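Local coordinates for protein lovastatin nonaketide synthase, polyketide synthase component (Aspergillus terreus, PDB 7CPX) that builds the dihydromonacolin L nonaketide of lovastatin from malonyl-CoA as a homodimeric, iterative polyketide synthase working together with the enoyl reductase partner lovC, at residues Asp39-Val51 / Thr65-Leu77. The protein carries 2 engineered substitutions. Sequence-based numbering, arbitrary orientation.
Sequences DVQSRIPKERFDV and TNAPYAYVLQDDL
Ser42 and Ala70 form an antiparallel hydrogen-bonded pair, the heart of a two-stranded ribbon in the ketosynthase, and illustrate how very short strands can satisfy their backbone polar groups. Ser42 N donates to Ala70 O at 3.0 Å, nearly straight (172°), and Ala70 N returns a bond to Ser42 O. Two residues further along, Ile44 N donates to Pro68 O at 3.2 Å. Ala70 O also takes a weak bond from Val72 N, closing the inverse gamma turn centred on Tyr71.

Side chains flank this ladder. Gln41 lays CB over the centre of the Tyr71 ring, 3.5 Å from the centroid, a CH-pi contact. With chi1 at 72° its CG is wedged between backbone N and C, and a sharp turn of the chain carries the amide across the base of Tyr69, the planes 41° apart; NE2 is satisfied by Gly230 O. The Arg43 guanidinium rests one face on Pro68 CB, nearly perpendicular to the Tyr69 ring, while NH2 forms a salt bridge with Asp52. Arg48, folded back on itself, passes Val72 and crosses Leu77 to a salt bridge with Glu246, whose other carboxylate oxygen accepts from Leu73 N.

The Tyr71 side chain lies about 7 Å from that of His367, a predicted active-site residue. Helix 214-222 adjoins the ribbon through Phe217, which touches Ile44 and Ala70, while Leu73 and Leu77 pack on helix 97-113.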
# COMPACT_ATOMS: atom_id res chain seq x y z
N ASP A 39 14.10 14.93 37.59
CA ASP A 39 13.05 14.42 36.71
C ASP A 39 13.69 14.03 35.38
O ASP A 39 13.58 14.73 34.37
CB ASP A 39 11.95 15.46 36.53
CG ASP A 39 10.73 14.90 35.83
OD1 ASP A 39 10.69 13.67 35.60
OD2 ASP A 39 9.82 15.68 35.51
N VAL A 40 14.37 12.89 35.40
CA VAL A 40 15.10 12.43 34.22
C VAL A 40 14.14 12.03 33.10
O VAL A 40 14.42 12.26 31.92
CB VAL A 40 16.02 11.26 34.60
CG1 VAL A 40 16.58 10.62 33.36
CG2 VAL A 40 17.15 11.75 35.50
N GLN A 41 13.01 11.43 33.45
CA GLN A 41 12.11 10.89 32.44
C GLN A 41 11.65 11.99 31.50
O GLN A 41 11.46 13.14 31.88
CB GLN A 41 10.90 10.23 33.10
CG GLN A 41 9.91 11.20 33.71
CD GLN A 41 8.79 11.55 32.76
OE1 GLN A 41 8.74 12.64 32.20
NE2 GLN A 41 7.86 10.62 32.59
N SER A 42 11.47 11.61 30.23
CA SER A 42 11.06 12.55 29.20
C SER A 42 10.29 11.81 28.13
O SER A 42 10.33 10.58 28.04
CB SER A 42 12.28 13.27 28.59
OG SER A 42 13.17 12.34 28.00
N ARG A 43 9.60 12.58 27.30
CA ARG A 43 8.88 12.00 26.17
C ARG A 43 9.85 11.25 25.27
O ARG A 43 10.98 11.69 25.05
CB ARG A 43 8.16 13.09 25.38
CG ARG A 43 6.99 12.61 24.54
CD ARG A 43 5.71 12.53 25.35
NE ARG A 43 4.54 12.31 24.51
CZ ARG A 43 3.29 12.34 24.95
NH1 ARG A 43 3.00 12.59 26.21
NH2 ARG A 43 2.30 12.12 24.09
N ILE A 44 9.41 10.11 24.75
CA ILE A 44 10.24 9.29 23.88
C ILE A 44 10.73 10.17 22.73
O ILE A 44 9.91 10.60 21.90
CB ILE A 44 9.49 8.07 23.34
CG1 ILE A 44 8.82 7.29 24.48
CG2 ILE A 44 10.44 7.17 22.59
CD1 ILE A 44 9.76 6.87 25.58
N PRO A 45 12.02 10.47 22.64
CA PRO A 45 12.49 11.36 21.56
C PRO A 45 12.15 10.80 20.19
O PRO A 45 12.22 9.59 19.96
CB PRO A 45 14.00 11.44 21.79
CG PRO A 45 14.20 11.05 23.21
CD PRO A 45 13.13 10.06 23.52
N LYS A 46 11.80 11.69 19.27
CA LYS A 46 11.50 11.27 17.91
C LYS A 46 12.71 10.63 17.26
O LYS A 46 12.57 9.85 16.31
CB LYS A 46 11.01 12.46 17.09
CG LYS A 46 9.81 13.18 17.69
CD LYS A 46 9.49 14.45 16.93
CE LYS A 46 8.40 15.26 17.63
NZ LYS A 46 8.13 16.55 16.94
N GLU A 47 13.91 10.96 17.74
CA GLU A 47 15.12 10.33 17.21
C GLU A 47 15.10 8.83 17.45
O GLU A 47 15.70 8.07 16.67
CB GLU A 47 16.36 10.96 17.86
CG GLU A 47 16.46 12.46 17.66
CD GLU A 47 17.66 13.06 18.36
OE1 GLU A 47 18.41 12.30 19.02
OE2 GLU A 47 17.86 14.29 18.26
N ARG A 48 14.43 8.38 18.51
CA ARG A 48 14.31 6.95 18.80
C ARG A 48 13.09 6.37 18.10
O ARG A 48 13.21 5.49 17.24
CB ARG A 48 14.22 6.74 20.31
CG ARG A 48 15.09 7.69 21.13
CD ARG A 48 16.55 7.54 20.76
NE ARG A 48 17.02 6.20 21.05
CZ ARG A 48 17.45 5.80 22.24
NH1 ARG A 48 17.52 6.63 23.27
NH2 ARG A 48 17.82 4.53 22.41
N PHE A 49 11.90 6.86 18.46
CA PHE A 49 10.68 6.59 17.71
C PHE A 49 9.59 7.50 18.24
O PHE A 49 9.44 7.67 19.45
CB PHE A 49 10.27 5.12 17.82
CG PHE A 49 9.66 4.74 19.14
CD1 PHE A 49 8.30 4.89 19.36
CD2 PHE A 49 10.44 4.20 20.14
CE1 PHE A 49 7.74 4.54 20.56
CE2 PHE A 49 9.88 3.85 21.35
CZ PHE A 49 8.53 4.01 21.56
N ASP A 50 8.82 8.10 17.33
CA ASP A 50 7.79 9.06 17.75
C ASP A 50 6.66 8.32 18.45
O ASP A 50 5.73 7.83 17.80
CB ASP A 50 7.27 9.83 16.54
CG ASP A 50 6.38 10.99 16.94
OD1 ASP A 50 6.19 11.21 18.16
OD2 ASP A 50 5.87 11.69 16.04
N VAL A 51 6.74 8.24 19.78
CA VAL A 51 5.73 7.50 20.53
C VAL A 51 4.36 8.13 20.34
O VAL A 51 3.33 7.45 20.45
CB VAL A 51 6.12 7.44 22.02
CG1 VAL A 51 6.10 8.83 22.64
CG2 VAL A 51 5.18 6.50 22.76
N THR A 65 0.45 2.47 22.80
CA THR A 65 1.02 2.39 24.14
C THR A 65 0.55 3.59 24.94
O THR A 65 0.56 4.72 24.44
CB THR A 65 2.55 2.35 24.09
OG1 THR A 65 3.07 2.25 25.42
CG2 THR A 65 3.10 3.61 23.43
N ASN A 66 0.13 3.35 26.18
CA ASN A 66 -0.33 4.42 27.06
C ASN A 66 0.81 5.08 27.82
O ASN A 66 0.56 6.02 28.58
CB ASN A 66 -1.37 3.88 28.05
CG ASN A 66 -0.82 2.76 28.91
OD1 ASN A 66 0.18 2.13 28.57
ND2 ASN A 66 -1.48 2.50 30.03
N ALA A 67 2.05 4.62 27.63
CA ALA A 67 3.22 5.16 28.32
C ALA A 67 4.09 5.89 27.31
O ALA A 67 5.05 5.31 26.77
CB ALA A 67 4.00 4.05 29.01
N PRO A 68 3.82 7.16 27.01
CA PRO A 68 4.65 7.91 26.06
C PRO A 68 5.92 8.50 26.66
O PRO A 68 6.57 9.31 26.00
CB PRO A 68 3.70 9.02 25.60
CG PRO A 68 2.87 9.29 26.79
CD PRO A 68 2.67 7.96 27.47
N TYR A 69 6.27 8.12 27.88
CA TYR A 69 7.46 8.62 28.55
C TYR A 69 8.39 7.47 28.89
O TYR A 69 7.98 6.30 28.93
CB TYR A 69 7.10 9.38 29.84
CG TYR A 69 6.04 10.44 29.66
CD1 TYR A 69 6.36 11.71 29.21
CD2 TYR A 69 4.71 10.17 29.96
CE1 TYR A 69 5.39 12.68 29.06
CE2 TYR A 69 3.74 11.13 29.81
CZ TYR A 69 4.08 12.38 29.36
OH TYR A 69 3.11 13.35 29.20
N ALA A 70 9.64 7.81 29.15
CA ALA A 70 10.63 6.83 29.55
C ALA A 70 11.88 7.56 30.02
O ALA A 70 12.12 8.71 29.65
CB ALA A 70 10.98 5.87 28.41
N TYR A 71 12.66 6.87 30.86
CA TYR A 71 13.94 7.39 31.32
C TYR A 71 14.98 7.05 30.26
O TYR A 71 15.73 6.08 30.36
CB TYR A 71 14.29 6.81 32.69
CG TYR A 71 13.32 7.20 33.79
CD1 TYR A 71 12.03 6.71 33.81
CD2 TYR A 71 13.71 8.06 34.81
CE1 TYR A 71 11.15 7.06 34.82
CE2 TYR A 71 12.84 8.41 35.81
CZ TYR A 71 11.56 7.91 35.82
OH TYR A 71 10.69 8.26 36.82
N VAL A 72 15.00 7.86 29.22
CA VAL A 72 15.77 7.60 28.01
C VAL A 72 17.16 8.19 28.15
O VAL A 72 17.37 9.22 28.80
CB VAL A 72 15.04 8.17 26.77
CG1 VAL A 72 15.81 7.86 25.50
CG2 VAL A 72 13.63 7.63 26.68
N LEU A 73 18.14 7.52 27.54
CA LEU A 73 19.49 8.05 27.49
C LEU A 73 19.55 9.29 26.61
O LEU A 73 18.89 9.36 25.57
CB LEU A 73 20.46 6.99 26.96
CG LEU A 73 20.55 5.69 27.76
CD1 LEU A 73 21.50 4.72 27.09
CD2 LEU A 73 20.99 5.97 29.18
N GLN A 74 20.34 10.27 27.04
CA GLN A 74 20.52 11.51 26.30
C GLN A 74 21.68 11.44 25.32
O GLN A 74 22.25 12.48 24.96
CB GLN A 74 20.71 12.68 27.27
CG GLN A 74 19.46 13.04 28.07
CD GLN A 74 19.08 11.97 29.07
OE1 GLN A 74 19.88 11.12 29.42
NE2 GLN A 74 17.83 12.02 29.53
N ASP A 75 22.06 10.24 24.89
CA ASP A 75 23.17 10.03 23.98
C ASP A 75 22.66 9.37 22.70
O ASP A 75 21.68 8.63 22.71
CB ASP A 75 24.25 9.15 24.61
CG ASP A 75 25.48 9.02 23.74
OD1 ASP A 75 25.53 9.65 22.66
OD2 ASP A 75 26.41 8.27 24.12
N ASP A 76 23.34 9.67 21.59
CA ASP A 76 23.01 9.07 20.30
C ASP A 76 23.55 7.65 20.29
O ASP A 76 24.75 7.43 20.12
CB ASP A 76 23.60 9.90 19.16
CG ASP A 76 23.23 9.35 17.80
OD1 ASP A 76 22.44 8.38 17.73
OD2 ASP A 76 23.73 9.88 16.79
N LEU A 77 22.66 6.67 20.47
CA LEU A 77 23.09 5.28 20.56
C LEU A 77 23.71 4.79 19.26
O LEU A 77 24.53 3.86 19.29
CB LEU A 77 21.92 4.39 20.95
CG LEU A 77 21.19 4.77 22.24
CD1 LEU A 77 20.55 3.54 22.85
CD2 LEU A 77 22.11 5.43 23.25